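Local coordinates for MUTM (fpg) protein (Thermus thermophilus, PDB 1EE8), which belongs to the formamidopyrimidine-DNA glycosylase family, joining an N-terminal domain, an H2TH domain and a zinc finger in one chain, at residues P1-L13 with V202-Q216. Numbering follows the deposited sequence.
Sequences PELPEVETTRRRL and VELGGSTLSDQSYRQ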
loop_
_atom_site.group_PDB
_atom_site.type_symbol
_atom_site.label_atom_id
_atom_site.label_comp_id
_atom_site.label_asym_id
_atom_site.label_seq_id
_atom_site.Cartn_x
_atom_site.Cartn_y
_atom_site.Cartn_z
ATOM N N PRO A 1 -4.017 -27.735 0.475
ATOM C CA PRO A 1 -5.178 -27.571 -0.428
ATOM C C PRO A 1 -4.829 -27.429 -1.909
ATOM O O PRO A 1 -3.867 -26.755 -2.282
ATOM C CB PRO A 1 -5.965 -26.357 0.065
ATOM C CG PRO A 1 -4.980 -25.693 1.053
ATOM C CD PRO A 1 -4.165 -26.845 1.638
ATOM N N GLU A 2 -5.625 -28.080 -2.746
ATOM C CA GLU A 2 -5.435 -28.040 -4.191
ATOM C C GLU A 2 -6.658 -27.380 -4.832
ATOM O O GLU A 2 -7.545 -26.904 -4.126
ATOM C CB GLU A 2 -5.220 -29.466 -4.714
ATOM C CG GLU A 2 -3.896 -30.071 -4.227
ATOM C CD GLU A 2 -3.755 -31.552 -4.534
ATOM O OE1 GLU A 2 -4.015 -31.963 -5.687
ATOM O OE2 GLU A 2 -3.370 -32.308 -3.619
ATOM N N LEU A 3 -6.711 -27.358 -6.157
ATOM C CA LEU A 3 -7.820 -26.726 -6.871
ATOM C C LEU A 3 -9.197 -26.960 -6.240
ATOM O O LEU A 3 -9.958 -26.016 -6.032
ATOM C CB LEU A 3 -7.832 -27.181 -8.341
ATOM C CG LEU A 3 -8.870 -26.528 -9.273
ATOM C CD1 LEU A 3 -8.432 -26.683 -10.713
ATOM C CD2 LEU A 3 -10.254 -27.155 -9.061
ATOM N N PRO A 4 -9.531 -28.218 -5.913
ATOM C CA PRO A 4 -10.849 -28.467 -5.312
ATOM C C PRO A 4 -11.110 -27.757 -3.977
ATOM O O PRO A 4 -12.197 -27.229 -3.761
ATOM C CB PRO A 4 -10.889 -29.991 -5.187
ATOM C CG PRO A 4 -10.019 -30.448 -6.344
ATOM C CD PRO A 4 -8.856 -29.485 -6.251
ATOM N N GLU A 5 -10.125 -27.752 -3.085
ATOM C CA GLU A 5 -10.286 -27.089 -1.792
ATOM C C GLU A 5 -10.352 -25.566 -1.947
ATOM O O GLU A 5 -11.158 -24.900 -1.293
ATOM C CB GLU A 5 -9.125 -27.440 -0.847
ATOM C CG GLU A 5 -9.074 -28.909 -0.429
ATOM C CD GLU A 5 -8.800 -29.845 -1.597
ATOM O OE1 GLU A 5 -9.437 -30.920 -1.659
ATOM O OE2 GLU A 5 -7.939 -29.513 -2.442
ATOM N N VAL A 6 -9.500 -25.020 -2.808
ATOM C CA VAL A 6 -9.467 -23.581 -3.020
ATOM C C VAL A 6 -10.757 -23.113 -3.680
ATOM O O VAL A 6 -11.306 -22.074 -3.313
ATOM C CB VAL A 6 -8.251 -23.181 -3.881
ATOM C CG1 VAL A 6 -8.214 -21.669 -4.073
ATOM C CG2 VAL A 6 -6.970 -23.661 -3.200
ATOM N N GLU A 7 -11.253 -23.891 -4.639
ATOM C CA GLU A 7 -12.492 -23.545 -5.326
ATOM C C GLU A 7 -13.642 -23.579 -4.330
ATOM O O GLU A 7 -14.518 -22.714 -4.349
ATOM C CB GLU A 7 -12.757 -24.524 -6.469
ATOM C CG GLU A 7 -14.003 -24.218 -7.304
ATOM C CD GLU A 7 -13.995 -22.820 -7.925
ATOM O OE1 GLU A 7 -12.948 -22.393 -8.453
ATOM O OE2 GLU A 7 -15.050 -22.152 -7.895
ATOM N N THR A 8 -13.643 -24.577 -3.453
ATOM C CA THR A 8 -14.694 -24.669 -2.451
ATOM C C THR A 8 -14.649 -23.438 -1.549
ATOM O O THR A 8 -15.681 -22.924 -1.138
ATOM C CB THR A 8 -14.549 -25.943 -1.597
ATOM O OG1 THR A 8 -14.687 -27.092 -2.440
ATOM C CG2 THR A 8 -15.622 -25.990 -0.519
ATOM N N THR A 9 -13.444 -22.971 -1.241
ATOM C CA THR A 9 -13.279 -21.795 -0.403
ATOM C C THR A 9 -13.857 -20.581 -1.136
ATOM O O THR A 9 -14.602 -19.782 -0.554
ATOM C CB THR A 9 -11.786 -21.574 -0.080
ATOM O OG1 THR A 9 -11.315 -22.662 0.733
ATOM C CG2 THR A 9 -11.576 -20.261 0.659
ATOM N N ARG A 10 -13.530 -20.461 -2.420
ATOM C CA ARG A 10 -14.025 -19.360 -3.241
ATOM C C ARG A 10 -15.548 -19.341 -3.222
ATOM O O ARG A 10 -16.159 -18.328 -2.900
ATOM C CB ARG A 10 -13.528 -19.511 -4.685
ATOM C CG ARG A 10 -14.248 -18.630 -5.700
ATOM C CD ARG A 10 -13.672 -18.777 -7.107
ATOM N NE ARG A 10 -14.415 -17.976 -8.083
ATOM C CZ ARG A 10 -15.511 -18.387 -8.714
ATOM N NH1 ARG A 10 -15.998 -19.604 -8.492
ATOM N NH2 ARG A 10 -16.144 -17.565 -9.543
ATOM N N ARG A 11 -16.159 -20.470 -3.560
ATOM C CA ARG A 11 -17.615 -20.573 -3.582
ATOM C C ARG A 11 -18.259 -20.312 -2.227
ATOM O O ARG A 11 -19.310 -19.681 -2.154
ATOM C CB ARG A 11 -18.034 -21.946 -4.113
ATOM C CG ARG A 11 -17.562 -22.177 -5.545
ATOM C CD ARG A 11 -17.961 -23.533 -6.098
ATOM N NE ARG A 11 -17.518 -23.654 -7.485
ATOM C CZ ARG A 11 -17.946 -24.582 -8.335
ATOM N NH1 ARG A 11 -18.834 -25.483 -7.945
ATOM N NH2 ARG A 11 -17.487 -24.598 -9.575
ATOM N N ARG A 12 -17.635 -20.773 -1.149
ATOM C CA ARG A 12 -18.200 -20.554 0.177
ATOM C C ARG A 12 -18.102 -19.098 0.622
ATOM O O ARG A 12 -19.021 -18.567 1.238
ATOM C CB ARG A 12 -17.508 -21.438 1.213
ATOM C CG ARG A 12 -17.736 -22.921 1.009
ATOM C CD ARG A 12 -19.212 -23.275 1.119
ATOM N NE ARG A 12 -19.419 -24.717 1.037
ATOM C CZ ARG A 12 -20.578 -25.322 1.270
ATOM N NH1 ARG A 12 -21.646 -24.607 1.600
ATOM N NH2 ARG A 12 -20.668 -26.646 1.182
ATOM N N LEU A 13 -16.988 -18.453 0.306
ATOM C CA LEU A 13 -16.794 -17.069 0.707
ATOM C C LEU A 13 -17.546 -16.025 -0.113
ATOM O O LEU A 13 -17.991 -15.025 0.438
ATOM C CB LEU A 13 -15.299 -16.713 0.700
ATOM C CG LEU A 13 -14.362 -17.400 1.693
ATOM C CD1 LEU A 13 -12.956 -16.831 1.523
ATOM C CD2 LEU A 13 -14.849 -17.195 3.117
ATOM N N VAL A 202 -14.703 -31.027 -6.421
ATOM C CA VAL A 202 -15.352 -29.736 -6.225
ATOM C C VAL A 202 -16.781 -29.957 -5.730
ATOM O O VAL A 202 -17.230 -29.312 -4.781
ATOM C CB VAL A 202 -15.389 -28.926 -7.537
ATOM C CG1 VAL A 202 -16.276 -27.698 -7.373
ATOM C CG2 VAL A 202 -13.977 -28.510 -7.925
ATOM N N GLU A 203 -17.487 -30.883 -6.370
ATOM C CA GLU A 203 -18.864 -31.191 -5.990
ATOM C C GLU A 203 -18.968 -31.562 -4.508
ATOM O O GLU A 203 -19.886 -31.119 -3.814
ATOM C CB GLU A 203 -19.395 -32.346 -6.843
ATOM C CG GLU A 203 -20.881 -32.630 -6.685
ATOM C CD GLU A 203 -21.302 -33.922 -7.374
ATOM O OE1 GLU A 203 -20.963 -34.106 -8.563
ATOM O OE2 GLU A 203 -21.975 -34.758 -6.728
ATOM N N LEU A 204 -18.022 -32.368 -4.027
ATOM C CA LEU A 204 -18.012 -32.811 -2.633
ATOM C C LEU A 204 -17.301 -31.869 -1.664
ATOM O O LEU A 204 -17.078 -32.217 -0.503
ATOM C CB LEU A 204 -17.400 -34.217 -2.531
ATOM C CG LEU A 204 -18.333 -35.395 -2.842
ATOM C CD1 LEU A 204 -18.927 -35.249 -4.233
ATOM C CD2 LEU A 204 -17.565 -36.695 -2.722
ATOM N N GLY A 205 -16.937 -30.683 -2.139
ATOM C CA GLY A 205 -16.288 -29.707 -1.275
ATOM C C GLY A 205 -14.846 -29.937 -0.853
ATOM O O GLY A 205 -14.453 -29.537 0.248
ATOM N N GLY A 206 -14.048 -30.565 -1.711
ATOM C CA GLY A 206 -12.657 -30.798 -1.367
ATOM C C GLY A 206 -12.425 -32.017 -0.488
ATOM O O GLY A 206 -13.372 -32.698 -0.079
ATOM N N SER A 207 -11.157 -32.280 -0.181
ATOM C CA SER A 207 -10.780 -33.439 0.624
ATOM C C SER A 207 -10.208 -33.127 2.000
ATOM O O SER A 207 -9.230 -32.384 2.135
ATOM C CB SER A 207 -9.759 -34.294 -0.134
ATOM O OG SER A 207 -10.302 -34.801 -1.339
ATOM N N THR A 208 -10.824 -33.702 3.023
ATOM C CA THR A 208 -10.335 -33.529 4.378
ATOM C C THR A 208 -9.622 -34.827 4.723
ATOM O O THR A 208 -10.252 -35.867 4.897
ATOM C CB THR A 208 -11.480 -33.278 5.368
ATOM O OG1 THR A 208 -12.093 -32.019 5.068
ATOM C CG2 THR A 208 -10.948 -33.254 6.798
ATOM N N LEU A 209 -8.300 -34.752 4.796
ATOM C CA LEU A 209 -7.469 -35.910 5.086
ATOM C C LEU A 209 -7.547 -36.366 6.539
ATOM O O LEU A 209 -8.454 -35.981 7.286
ATOM C CB LEU A 209 -6.014 -35.599 4.715
ATOM C CG LEU A 209 -5.795 -35.066 3.293
ATOM C CD1 LEU A 209 -4.309 -34.848 3.048
ATOM C CD2 LEU A 209 -6.364 -36.047 2.283
ATOM N N SER A 210 -6.583 -37.193 6.930
ATOM C CA SER A 210 -6.529 -37.725 8.284
ATOM C C SER A 210 -6.141 -36.631 9.268
ATOM O O SER A 210 -6.721 -36.523 10.348
ATOM C CB SER A 210 -5.516 -38.871 8.353
ATOM O OG SER A 210 -5.523 -39.474 9.631
ATOM N N ASP A 211 -5.158 -35.821 8.889
ATOM C CA ASP A 211 -4.696 -34.734 9.743
ATOM C C ASP A 211 -5.820 -33.744 10.036
ATOM O O ASP A 211 -5.702 -32.906 10.929
ATOM C CB ASP A 211 -3.529 -33.997 9.081
ATOM C CG ASP A 211 -3.837 -33.577 7.655
ATOM O OD1 ASP A 211 -5.006 -33.240 7.368
ATOM O OD2 ASP A 211 -2.906 -33.572 6.821
ATOM N N GLN A 212 -6.908 -33.845 9.279
ATOM C CA GLN A 212 -8.051 -32.956 9.450
ATOM C C GLN A 212 -7.592 -31.510 9.255
ATOM O O GLN A 212 -8.207 -30.571 9.766
ATOM C CB GLN A 212 -8.641 -33.127 10.853
ATOM C CG GLN A 212 -10.127 -32.834 10.943
ATOM C CD GLN A 212 -10.983 -33.977 10.418
ATOM O OE1 GLN A 212 -12.209 -33.873 10.357
ATOM N NE2 GLN A 212 -10.338 -35.078 10.042
ATOM N N SER A 213 -6.508 -31.345 8.504
ATOM C CA SER A 213 -5.933 -30.034 8.229
ATOM C C SER A 213 -6.900 -29.111 7.491
ATOM O O SER A 213 -7.103 -27.962 7.893
ATOM C CB SER A 213 -4.648 -30.195 7.414
ATOM O OG SER A 213 -4.057 -28.940 7.130
ATOM N N TYR A 214 -7.489 -29.612 6.410
ATOM C CA TYR A 214 -8.429 -28.827 5.620
ATOM C C TYR A 214 -9.867 -28.867 6.125
ATOM O O TYR A 214 -10.379 -29.916 6.509
ATOM C CB TYR A 214 -8.423 -29.292 4.165
ATOM C CG TYR A 214 -9.559 -28.714 3.343
ATOM C CD1 TYR A 214 -9.604 -27.352 3.035
ATOM C CD2 TYR A 214 -10.594 -29.526 2.883
ATOM C CE1 TYR A 214 -10.651 -26.818 2.289
ATOM C CE2 TYR A 214 -11.643 -29.004 2.137
ATOM C CZ TYR A 214 -11.668 -27.651 1.843
ATOM O OH TYR A 214 -12.703 -27.137 1.093
ATOM N N ARG A 215 -10.505 -27.702 6.101
ATOM C CA ARG A 215 -11.896 -27.543 6.505
ATOM C C ARG A 215 -12.453 -26.338 5.766
ATOM O O ARG A 215 -11.731 -25.378 5.504
ATOM C CB ARG A 215 -12.010 -27.303 8.015
ATOM C CG ARG A 215 -11.710 -28.522 8.859
ATOM C CD ARG A 215 -11.969 -28.248 10.331
ATOM N NE ARG A 215 -11.933 -29.474 11.129
ATOM C CZ ARG A 215 -12.711 -30.533 10.914
ATOM N NH1 ARG A 215 -13.591 -30.528 9.920
ATOM N NH2 ARG A 215 -12.614 -31.598 11.699
ATOM N N GLN A 216 -13.730 -26.398 5.409
ATOM C CA GLN A 216 -14.375 -25.288 4.720
ATOM C C GLN A 216 -14.418 -24.115 5.704
ATOM O O GLN A 216 -14.157 -24.295 6.892
ATOM C CB GLN A 216 -15.777 -25.712 4.279
ATOM C CG GLN A 216 -15.750 -26.828 3.237
ATOM C CD GLN A 216 -17.137 -27.334 2.865
ATOM O OE1 GLN A 216 -18.059 -26.550 2.635
ATOM N NE2 GLN A 216 -17.283 -28.653 2.787
HETATM O O HOH W 1 -16.847 -26.452 -4.128
HETATM O O HOH W 2 -13.114 -24.614 1.847
#
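Glu5 lays its aliphatic chain across one face of the Tyr214 ring, CG 3.5 Å from the ring centroid and only 5° off the normal, a CH-pi contact. A bend at chi2 (65°) then brings OE1 to the Ser207 N-H, the carboxylate plane 89° from the ring. Glu5 OE1 accepts from Ser207 N at 2.6 Å through its anti lone pair and also bonds Tyr163 OH; Glu5 OE2 takes Glu2 N, so both oxygens are gripped and the group's rotation is fixed. Beyond the ring, Tyr214 OH lies 3.5 Å from Thr8 CB, and a water joins it to Thr9 OG1. Thr8 OG1 bonds back to Pro4 O and receives a second water, which also donates to Val202 O. Val202 is a knob among Leu3, Pro4, Glu7 and Arg11: CG2 faces the first two, while CG1 lies over one guanidinium face of Arg11, 3.4 Å from NH1. Glu7 OE2 bridges Arg11 NE and Arg10 NH1, while its OE1 pairs with Arg49. At the far end Gln216 OE1 comes 2.8 Å from Arg12 NE. Gly206 allows the close approach to Glu5; Gly205, with positive phi, is C-prime of the Schellman motif ending helix 184-203, whose last turn and following loop pack on helix 3-17, joining N-terminal and H2TH regions of the Fpg fold.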